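Local coordinates for L-asparaginase 1 (PDB 6NXC), which hydrolyses L-asparagine to L-aspartate and ammonia in the cytoplasm of Escherichia coli, as a homotetramer switched on by asparagine bound at a separate allosteric site, at residues B[318-329]-B[345-355]; B[111-122]-B[177-185]. The protein carries 1 engineered substitution. All blocks are in the same frame, centred on the assembly; numbering follows the deposited sequence.

Contact 1. Residues B[318-329]-B[345-355]. With ASN (asparagine), chain O.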
loop_
_atom_site.group_PDB
_atom_site.type_symbol
_atom_site.label_atom_id
_atom_site.label_comp_id
_atom_site.label_asym_id
_atom_site.label_seq_id
_atom_site.Cartn_x
_atom_site.Cartn_y
_atom_site.Cartn_z
ATOM N N ALA B 318 -24.527 -5.970 1.305
ATOM C CA ALA B 318 -23.357 -6.531 0.621
ATOM C C ALA B 318 -22.161 -5.608 0.937
ATOM O O ALA B 318 -21.934 -5.331 2.163
ATOM C CB ALA B 318 -23.659 -6.764 -0.863
ATOM N N ASP B 319 -21.388 -5.220 -0.067
ATOM C CA ASP B 319 -20.152 -4.397 0.127
ATOM C C ASP B 319 -20.447 -2.939 -0.291
ATOM O O ASP B 319 -19.504 -2.267 -0.600
ATOM C CB ASP B 319 -19.031 -4.997 -0.705
ATOM C CG ASP B 319 -19.289 -5.187 -2.194
ATOM O OD1 ASP B 319 -20.492 -5.290 -2.645
ATOM O OD2 ASP B 319 -18.267 -5.422 -2.911
ATOM N N MET B 320 -21.704 -2.455 -0.271
ATOM C CA MET B 320 -21.958 -1.036 -0.614
ATOM C C MET B 320 -21.349 -0.095 0.410
ATOM O O MET B 320 -21.427 -0.335 1.639
ATOM C CB MET B 320 -23.444 -0.732 -0.743
ATOM C CG MET B 320 -24.017 -1.422 -1.910
ATOM S SD MET B 320 -25.766 -0.829 -2.276
ATOM C CE MET B 320 -26.625 -1.520 -0.878
ATOM N N THR B 321 -20.913 1.036 -0.103
ATOM C CA THR B 321 -20.537 2.199 0.728
ATOM C C THR B 321 -21.828 2.857 1.246
ATOM O O THR B 321 -22.985 2.668 0.766
ATOM C CB THR B 321 -19.766 3.208 -0.127
ATOM O OG1 THR B 321 -20.706 3.596 -1.152
ATOM C CG2 THR B 321 -18.512 2.644 -0.787
ATOM N N VAL B 322 -21.704 3.654 2.290
ATOM C CA VAL B 322 -22.828 4.462 2.788
ATOM C C VAL B 322 -23.274 5.454 1.736
ATOM O O VAL B 322 -24.485 5.629 1.506
ATOM C CB VAL B 322 -22.391 5.234 4.042
ATOM C CG1 VAL B 322 -23.427 6.263 4.468
ATOM C CG2 VAL B 322 -22.103 4.268 5.155
ATOM N N GLU B 323 -22.291 5.969 0.977
ATOM C CA GLU B 323 -22.586 6.920 -0.121
ATOM C C GLU B 323 -23.515 6.233 -1.131
ATOM O O GLU B 323 -24.470 6.865 -1.593
ATOM C CB GLU B 323 -21.273 7.413 -0.779
ATOM C CG GLU B 323 -20.484 8.255 0.188
ATOM C CD GLU B 323 -19.444 7.512 1.028
ATOM O OE1 GLU B 323 -18.429 8.198 1.392
ATOM O OE2 GLU B 323 -19.612 6.262 1.399
ATOM N N ALA B 324 -23.145 5.052 -1.565
ATOM C CA ALA B 324 -23.945 4.353 -2.568
ATOM C C ALA B 324 -25.323 3.983 -1.968
ATOM O O ALA B 324 -26.370 4.010 -2.662
ATOM C CB ALA B 324 -23.233 3.136 -3.082
ATOM N N THR B 325 -25.328 3.450 -0.745
ATOM C CA THR B 325 -26.597 3.022 -0.089
ATOM C C THR B 325 -27.602 4.209 0.097
ATOM O O THR B 325 -28.832 4.092 -0.203
ATOM C CB THR B 325 -26.293 2.356 1.265
ATOM O OG1 THR B 325 -25.447 1.236 0.924
ATOM C CG2 THR B 325 -27.564 1.883 1.924
ATOM N N LEU B 326 -27.145 5.351 0.616
ATOM C CA LEU B 326 -27.942 6.539 0.803
ATOM C C LEU B 326 -28.559 6.924 -0.544
ATOM O O LEU B 326 -29.796 7.202 -0.574
ATOM C CB LEU B 326 -27.075 7.660 1.402
ATOM C CG LEU B 326 -27.901 8.885 1.706
ATOM C CD1 LEU B 326 -28.763 8.659 2.940
ATOM C CD2 LEU B 326 -27.104 10.153 1.811
ATOM N N THR B 327 -27.704 7.044 -1.605
ATOM C CA THR B 327 -28.196 7.584 -2.868
ATOM C C THR B 327 -29.124 6.527 -3.482
ATOM O O THR B 327 -30.053 6.904 -4.099
ATOM C CB THR B 327 -27.060 8.110 -3.727
ATOM O OG1 THR B 327 -26.212 6.989 -3.950
ATOM C CG2 THR B 327 -26.333 9.211 -3.026
ATOM N N LYS B 328 -28.845 5.215 -3.341
ATOM C CA LYS B 328 -29.652 4.148 -3.908
ATOM C C LYS B 328 -31.058 4.201 -3.266
ATOM O O LYS B 328 -32.058 4.010 -3.968
ATOM C CB LYS B 328 -29.028 2.786 -3.629
ATOM C CG LYS B 328 -29.552 1.651 -4.503
ATOM C CD LYS B 328 -28.765 0.379 -4.257
ATOM C CE LYS B 328 -29.251 -0.748 -5.087
ATOM N NZ LYS B 328 -28.442 -1.966 -4.848
ATOM N N LEU B 329 -31.124 4.460 -1.941
ATOM C CA LEU B 329 -32.457 4.533 -1.231
ATOM C C LEU B 329 -33.207 5.760 -1.747
ATOM O O LEU B 329 -34.360 5.634 -2.027
ATOM C CB LEU B 329 -32.239 4.632 0.264
ATOM C CG LEU B 329 -31.857 3.294 0.867
ATOM C CD1 LEU B 329 -31.299 3.518 2.244
ATOM C CD2 LEU B 329 -33.102 2.415 0.896
ATOM N N ALA B 345 -34.514 -4.795 -4.386
ATOM C CA ALA B 345 -33.631 -4.044 -5.298
ATOM C C ALA B 345 -32.406 -3.569 -4.497
ATOM O O ALA B 345 -31.294 -3.482 -5.116
ATOM C CB ALA B 345 -34.322 -2.820 -5.880
ATOM N N MET B 346 -32.559 -3.349 -3.212
ATOM C CA MET B 346 -31.422 -2.823 -2.429
ATOM C C MET B 346 -30.297 -3.876 -2.409
ATOM O O MET B 346 -29.147 -3.479 -2.392
ATOM C CB MET B 346 -31.830 -2.425 -1.001
ATOM C CG MET B 346 -32.472 -1.096 -0.949
ATOM S SD MET B 346 -31.487 0.245 -1.654
ATOM C CE MET B 346 -30.152 0.312 -0.451
ATOM N N SER B 347 -30.552 -5.169 -2.516
ATOM C CA SER B 347 -29.403 -6.117 -2.527
ATOM C C SER B 347 -29.056 -6.575 -3.952
ATOM O O SER B 347 -28.249 -7.483 -4.110
ATOM C CB SER B 347 -29.698 -7.302 -1.628
ATOM O OG SER B 347 -30.842 -7.963 -2.107
ATOM N N GLN B 348 -29.603 -5.967 -4.979
ATOM C CA GLN B 348 -29.382 -6.306 -6.406
ATOM C C GLN B 348 -28.339 -5.328 -6.950
ATOM O O GLN B 348 -28.268 -4.140 -6.454
ATOM C CB GLN B 348 -30.667 -6.246 -7.212
ATOM C CG GLN B 348 -31.700 -7.338 -6.972
ATOM C CD GLN B 348 -32.913 -7.202 -7.887
ATOM O OE1 GLN B 348 -33.562 -8.191 -8.207
ATOM N NE2 GLN B 348 -33.260 -6.000 -8.333
ATOM N N ASN B 349 -27.449 -5.764 -7.822
ATOM C CA ASN B 349 -26.467 -4.842 -8.425
ATOM C C ASN B 349 -27.156 -4.073 -9.537
ATOM O O ASN B 349 -27.261 -4.617 -10.662
ATOM C CB ASN B 349 -25.254 -5.617 -8.947
ATOM C CG ASN B 349 -24.240 -4.780 -9.677
ATOM O OD1 ASN B 349 -23.999 -3.641 -9.250
ATOM N ND2 ASN B 349 -23.448 -5.413 -10.544
ATOM N N LEU B 350 -27.490 -2.803 -9.315
ATOM C CA LEU B 350 -28.245 -1.984 -10.307
ATOM C C LEU B 350 -27.294 -1.256 -11.265
ATOM O O LEU B 350 -27.681 -1.070 -12.451
ATOM C CB LEU B 350 -29.143 -0.983 -9.560
ATOM C CG LEU B 350 -30.210 -1.586 -8.661
ATOM C CD1 LEU B 350 -31.144 -0.487 -8.152
ATOM C CD2 LEU B 350 -31.033 -2.649 -9.393
ATOM N N ARG B 351 -26.097 -0.845 -10.812
ATOM C CA ARG B 351 -25.216 0.131 -11.478
ATOM C C ARG B 351 -23.742 -0.144 -11.205
ATOM O O ARG B 351 -22.955 0.712 -11.558
ATOM C CB ARG B 351 -25.536 1.565 -11.047
ATOM C CG ARG B 351 -26.947 2.017 -11.417
ATOM C CD ARG B 351 -27.102 2.363 -12.917
ATOM N NE ARG B 351 -28.337 3.142 -13.043
ATOM C CZ ARG B 351 -29.566 2.629 -13.117
ATOM N NH1 ARG B 351 -29.751 1.326 -13.225
ATOM N NH2 ARG B 351 -30.634 3.415 -13.079
ATOM N N GLY B 352 -23.404 -1.332 -10.703
ATOM C CA GLY B 352 -21.996 -1.622 -10.396
ATOM C C GLY B 352 -21.589 -1.291 -8.976
ATOM O O GLY B 352 -20.409 -1.418 -8.711
ATOM N N GLU B 353 -22.551 -1.012 -8.131
ATOM C CA GLU B 353 -22.334 -0.545 -6.741
ATOM C C GLU B 353 -22.077 -1.670 -5.779
ATOM O O GLU B 353 -21.557 -1.418 -4.673
ATOM C CB GLU B 353 -23.492 0.275 -6.175
ATOM C CG GLU B 353 -24.718 -0.490 -5.867
ATOM C CD GLU B 353 -25.595 -0.792 -7.083
ATOM O OE1 GLU B 353 -26.714 -1.357 -6.798
ATOM O OE2 GLU B 353 -25.202 -0.492 -8.253
ATOM N N LEU B 354 -22.375 -2.885 -6.156
ATOM C CA LEU B 354 -22.224 -3.998 -5.224
ATOM C C LEU B 354 -21.850 -5.278 -5.990
ATOM O O LEU B 354 -22.105 -5.368 -7.235
ATOM C CB LEU B 354 -23.474 -4.101 -4.360
ATOM C CG LEU B 354 -24.738 -4.818 -4.784
ATOM C CD1 LEU B 354 -24.577 -6.364 -5.028
ATOM C CD2 LEU B 354 -25.733 -4.737 -3.635
ATOM N N THR B 355 -21.182 -6.166 -5.291
ATOM C CA THR B 355 -20.638 -7.409 -5.882
ATOM C C THR B 355 -21.635 -8.550 -5.561
ATOM O O THR B 355 -21.870 -8.891 -4.398
ATOM C CB THR B 355 -19.281 -7.749 -5.235
ATOM O OG1 THR B 355 -18.424 -6.583 -5.306
ATOM C CG2 THR B 355 -18.689 -8.954 -5.917
HETATM N N ASN O . -18.248 1.809 5.290
HETATM C CA ASN O . -17.514 3.095 5.670
HETATM C C ASN O . -18.482 4.000 6.443
HETATM O O ASN O . -19.413 3.346 7.078
HETATM C CB ASN O . -16.954 3.779 4.413
HETATM C CG ASN O . -18.024 4.315 3.470
HETATM O OD1 ASN O . -19.126 3.799 3.443
HETATM N ND2 ASN O . -17.766 5.409 2.793
HETATM O OXT ASN O . -18.347 5.318 6.416
HETATM O O HOH W 1 -20.659 0.732 -3.249
#
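The carboxylate of Asp319 meets Thr355 along the edge that carries both syn lone pairs: OD1 takes the backbone N of Thr355 at 2.9 Å, OD2 its OG1 at 2.7 Å, and the two side chains cross at about a right angle. In the Glu353 carboxylate, OE1 gives its anti lone pair to Lys328 NZ (2.7 Å) in a salt bridge. OE2 gives its syn lone pair to Arg351 N, while Leu350 N reaches OE1 on the syn side but tilted from the plane; together they fix the rotation of the group. Lys328 leaves its helix with CG beside its own carbonyl carbon (chi1 -163°) and runs out straight, bringing NZ into the turn after helix 339-346. There Gln348 O is met nearly end-on at 2.7 Å, and Met346 O from above its carbonyl plane at 3.0 Å. Met346, bent at chi2 and chi3, runs back along the lysine, its SD 3.7 Å from Lys328 CG; its CE rests against Leu329 CG and Thr325 CG2. Met320 CG packs on Leu354 CB at 3.7 Å. At the start of helix 322-333, Val322 N donates to OD1 of the allosteric asparagine. Thr325 and Leu329 of this helix lean on strands 256-261 and 286-291, Thr327 faces helix 114-124, and the chain's C-terminal segment wraps the lysine-bearing side.

Contact 2. Residues B[111-122]-B[177-185]. Engineered in segment 177-185: Ala182 (natural residue Thr). With EDO (1,2-ethanediol), chain R.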
loop_
_atom_site.group_PDB
_atom_site.type_symbol
_atom_site.label_atom_id
_atom_site.label_comp_id
_atom_site.label_asym_id
_atom_site.label_seq_id
_atom_site.Cartn_x
_atom_site.Cartn_y
_atom_site.Cartn_z
ATOM N N THR B 111 -14.705 18.541 -2.754
ATOM C CA THR B 111 -14.332 17.139 -2.411
ATOM C C THR B 111 -15.247 16.570 -1.301
ATOM O O THR B 111 -15.483 15.334 -1.282
ATOM C CB THR B 111 -12.845 17.032 -2.016
ATOM O OG1 THR B 111 -12.687 17.919 -0.885
ATOM C CG2 THR B 111 -11.993 17.357 -3.228
ATOM N N ASP B 112 -15.815 17.376 -0.418
ATOM C CA ASP B 112 -16.426 16.819 0.820
ATOM C C ASP B 112 -17.555 15.854 0.488
ATOM O O ASP B 112 -17.698 14.825 1.192
ATOM C CB ASP B 112 -16.886 17.928 1.765
ATOM C CG ASP B 112 -15.793 18.504 2.652
ATOM O OD1 ASP B 112 -14.677 18.030 2.631
ATOM O OD2 ASP B 112 -16.107 19.479 3.307
ATOM N N THR B 113 -18.362 16.118 -0.540
ATOM C CA THR B 113 -19.527 15.244 -0.843
ATOM C C THR B 113 -19.445 14.783 -2.292
ATOM O O THR B 113 -20.438 14.278 -2.808
ATOM C CB THR B 113 -20.858 15.878 -0.462
ATOM O OG1 THR B 113 -21.135 16.951 -1.397
ATOM C CG2 THR B 113 -20.874 16.379 0.957
ATOM N N MET B 114 -18.302 14.845 -2.890
ATOM C CA MET B 114 -18.137 14.411 -4.319
ATOM C C MET B 114 -18.549 12.943 -4.503
ATOM O O MET B 114 -19.121 12.651 -5.544
ATOM C CB MET B 114 -16.675 14.454 -4.729
ATOM C CG MET B 114 -16.538 14.528 -6.206
ATOM S SD MET B 114 -14.717 14.519 -6.686
ATOM C CE MET B 114 -14.267 16.067 -6.112
ATOM N N ALA B 115 -18.232 12.081 -3.535
ATOM C CA ALA B 115 -18.602 10.677 -3.710
ATOM C C ALA B 115 -20.122 10.511 -3.617
ATOM O O ALA B 115 -20.635 9.519 -4.255
ATOM C CB ALA B 115 -17.822 9.818 -2.756
ATOM N N TYR B 116 -20.826 11.312 -2.797
ATOM C CA TYR B 116 -22.284 11.217 -2.739
ATOM C C TYR B 116 -22.836 11.618 -4.113
ATOM O O TYR B 116 -23.752 10.947 -4.644
ATOM C CB TYR B 116 -22.916 11.983 -1.588
ATOM C CG TYR B 116 -22.482 11.570 -0.189
ATOM C CD1 TYR B 116 -21.351 12.058 0.359
ATOM C CD2 TYR B 116 -23.253 10.729 0.605
ATOM C CE1 TYR B 116 -20.962 11.758 1.668
ATOM C CE2 TYR B 116 -22.887 10.415 1.902
ATOM C CZ TYR B 116 -21.780 10.989 2.462
ATOM O OH TYR B 116 -21.362 10.660 3.738
ATOM N N THR B 117 -22.336 12.707 -4.694
ATOM C CA THR B 117 -22.884 13.143 -5.970
ATOM C C THR B 117 -22.648 12.112 -7.062
ATOM O O THR B 117 -23.489 11.837 -7.883
ATOM C CB THR B 117 -22.321 14.499 -6.404
ATOM O OG1 THR B 117 -22.754 15.429 -5.420
ATOM C CG2 THR B 117 -22.868 14.936 -7.731
ATOM N N ALA B 118 -21.449 11.564 -7.140
ATOM C CA ALA B 118 -21.143 10.585 -8.176
ATOM C C ALA B 118 -22.057 9.410 -7.996
ATOM O O ALA B 118 -22.542 8.821 -9.014
ATOM C CB ALA B 118 -19.676 10.210 -8.078
ATOM N N SER B 119 -22.236 8.949 -6.794
ATOM C CA SER B 119 -23.119 7.795 -6.492
ATOM C C SER B 119 -24.566 8.135 -6.921
ATOM O O SER B 119 -25.211 7.321 -7.649
ATOM C CB SER B 119 -23.058 7.465 -5.006
ATOM O OG SER B 119 -21.721 7.031 -4.702
ATOM N N ALA B 120 -25.076 9.277 -6.566
ATOM C CA ALA B 120 -26.467 9.638 -6.960
ATOM C C ALA B 120 -26.625 9.663 -8.466
ATOM O O ALA B 120 -27.634 9.090 -8.970
ATOM C CB ALA B 120 -26.862 10.912 -6.356
ATOM N N LEU B 121 -25.713 10.311 -9.169
ATOM C CA LEU B 121 -25.847 10.432 -10.630
ATOM C C LEU B 121 -25.884 9.045 -11.240
ATOM O O LEU B 121 -26.566 8.830 -12.256
ATOM C CB LEU B 121 -24.738 11.296 -11.249
ATOM C CG LEU B 121 -24.810 12.750 -10.830
ATOM C CD1 LEU B 121 -23.597 13.462 -11.368
ATOM C CD2 LEU B 121 -26.120 13.414 -11.336
ATOM N N SER B 122 -25.117 8.074 -10.709
ATOM C CA SER B 122 -25.067 6.725 -11.243
ATOM C C SER B 122 -26.460 6.077 -11.332
ATOM O O SER B 122 -26.760 5.383 -12.289
ATOM C CB SER B 122 -24.093 5.790 -10.554
ATOM O OG SER B 122 -24.541 5.344 -9.308
ATOM N N ARG B 177 -14.950 3.946 -10.281
ATOM C CA ARG B 177 -16.425 3.870 -10.418
ATOM C C ARG B 177 -17.058 4.758 -9.355
ATOM O O ARG B 177 -16.761 4.606 -8.185
ATOM C CB ARG B 177 -16.869 2.430 -10.297
ATOM C CG ARG B 177 -18.363 2.311 -10.441
ATOM C CD ARG B 177 -18.922 0.879 -10.509
ATOM N NE ARG B 177 -18.528 0.298 -11.823
ATOM C CZ ARG B 177 -18.335 -0.972 -12.071
ATOM N NH1 ARG B 177 -18.591 -1.868 -11.146
ATOM N NH2 ARG B 177 -17.893 -1.338 -13.279
ATOM N N GLY B 178 -17.876 5.716 -9.743
ATOM C CA GLY B 178 -18.459 6.713 -8.803
ATOM C C GLY B 178 -19.131 6.105 -7.607
ATOM O O GLY B 178 -18.857 6.630 -6.486
ATOM N N ASN B 179 -19.973 5.078 -7.839
ATOM C CA ASN B 179 -20.803 4.496 -6.766
ATOM C C ASN B 179 -19.988 3.513 -5.949
ATOM O O ASN B 179 -20.643 2.778 -5.137
ATOM C CB ASN B 179 -22.121 3.948 -7.279
ATOM C CG ASN B 179 -21.918 2.911 -8.370
ATOM O OD1 ASN B 179 -20.927 2.137 -8.300
ATOM N ND2 ASN B 179 -22.993 2.688 -9.154
ATOM N N ARG B 180 -18.650 3.437 -6.159
ATOM C CA ARG B 180 -17.787 2.648 -5.271
ATOM C C ARG B 180 -16.841 3.509 -4.453
ATOM O O ARG B 180 -16.040 2.943 -3.750
ATOM C CB ARG B 180 -16.990 1.686 -6.173
ATOM C CG ARG B 180 -17.873 0.639 -6.800
ATOM C CD ARG B 180 -18.323 -0.422 -5.753
ATOM N NE ARG B 180 -18.727 -1.626 -6.431
ATOM C CZ ARG B 180 -18.629 -2.828 -5.906
ATOM N NH1 ARG B 180 -18.902 -3.898 -6.609
ATOM N NH2 ARG B 180 -18.209 -2.964 -4.659
ATOM N N THR B 181 -16.896 4.829 -4.645
ATOM C CA THR B 181 -15.901 5.734 -4.042
ATOM C C THR B 181 -16.333 6.264 -2.687
ATOM O O THR B 181 -17.565 6.339 -2.350
ATOM C CB THR B 181 -15.573 6.965 -4.855
ATOM O OG1 THR B 181 -16.753 7.742 -5.028
ATOM C CG2 THR B 181 -14.969 6.612 -6.164
ATOM N N ALA B 182 -15.324 6.670 -1.927
ATOM C CA ALA B 182 -15.563 7.369 -0.631
ATOM C C ALA B 182 -14.350 8.283 -0.443
ATOM O O ALA B 182 -13.206 7.897 -0.883
ATOM C CB ALA B 182 -15.705 6.421 0.515
ATOM N N LYS B 183 -14.559 9.426 0.174
ATOM C CA LYS B 183 -13.424 10.295 0.539
ATOM C C LYS B 183 -12.785 9.653 1.751
ATOM O O LYS B 183 -13.312 9.867 2.794
ATOM C CB LYS B 183 -13.782 11.735 0.879
ATOM C CG LYS B 183 -12.611 12.675 1.053
ATOM C CD LYS B 183 -13.113 14.130 1.135
ATOM C CE LYS B 183 -12.025 15.104 1.478
ATOM N NZ LYS B 183 -12.528 16.513 1.485
ATOM N N ALA B 184 -11.607 9.092 1.615
ATOM C CA ALA B 184 -10.987 8.274 2.680
ATOM C C ALA B 184 -9.878 9.070 3.360
ATOM O O ALA B 184 -9.517 8.738 4.498
ATOM C CB ALA B 184 -10.477 6.992 2.088
ATOM N N HIS B 185 -9.220 10.026 2.686
ATOM C CA HIS B 185 -8.025 10.700 3.246
ATOM C C HIS B 185 -8.315 12.195 3.242
ATOM O O HIS B 185 -8.122 12.767 2.194
ATOM C CB HIS B 185 -6.725 10.277 2.478
ATOM C CG HIS B 185 -6.544 8.793 2.441
ATOM N ND1 HIS B 185 -6.402 8.028 3.599
ATOM C CD2 HIS B 185 -6.646 7.924 1.413
ATOM C CE1 HIS B 185 -6.377 6.742 3.292
ATOM N NE2 HIS B 185 -6.487 6.627 1.925
HETATM C C1 EDO R . -10.382 18.754 2.954
HETATM O O1 EDO R . -10.652 17.377 3.058
HETATM C C2 EDO R . -11.565 19.699 3.013
HETATM O O2 EDO R . -12.666 19.360 3.947
HETATM O O HOH W 2 -19.841 5.250 -3.229
#
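Lys183 NZ is gripped by three oxygens: Thr111 OG1 at 2.8 Å, Asp112 OD1 at 2.9 Å in a salt bridge, and O1 of a bound 1,2-ethanediol, probably from the crystallisation liquor. NZ meets Asp112 OD1 nearly head-on down the C-O bond, and the diol closes a ring by giving its O2 to the same OD1. The lysine spans the distance as a fully stretched chain, its first torsion (chi1 -171°) turning CG away from the backbone N and the later ones all extended, which carries CD past Thr111 O on the way. Shortening Lys183 to an alanine is likely to leave the Asp112 carboxylate without its salt-bridge partner and take from Thr111 OG1 the hydrogen bond it receives from the lysine.

Farther along helix 114-124 the backbones close in. Ala118 CB lies 3.8 Å from Gly178 CA, where a side chain on the glycine would be tight against that methyl, and Ala115 CB packs beside Thr181 OG1. Ser119 OG, bonded back to Ala115 O, accepts a hydrogen bond from a water that also donates to Thr181 O at 2.7 Å, so the water bridges helix and loop. At the far end Asn179 ND2 donates to Ser122 OG at 3.1 Å, with the serine oxygen lying 22° out of the Asn179 amide plane, while Ser122 OG itself donates to Ser119 O. Ala182, an engineered replacement of the natural threonine, turns its methyl away from the helix and touches the allosteric asparagine.

Thr111 and Asp112 belong to the substrate site, their backbone N atoms here holding a citrate, and the side chain of Thr111 lies about 5 Å from that of the nucleophile Thr34; the Thr-Asp-Lys constellation is the one characteristic of asparaginase 1 family active sites.

Both contacts are buried, but contact 2 lies nearer the centre of the chain, packed within the N-terminal domain, whereas contact 1 ties the first helix turns of 322-333 to the C-terminal tail and has a more open rim. They abut: Arg180 of 177-185 forms a salt bridge with Asp319 and bonds to Gly352 O, and helices 114-124 and 322-333 touch through Ser119 and Thr327. Each is built round an extended lysine, yet Lys328 ends among backbone carbonyls and a glutamate in a structural turn, while Lys183 ends at substrate-binding residues. Methionines and leucines fill contact 1; alanines, glycine and serines allow closer backbones in contact 2. The allosteric asparagine touches both.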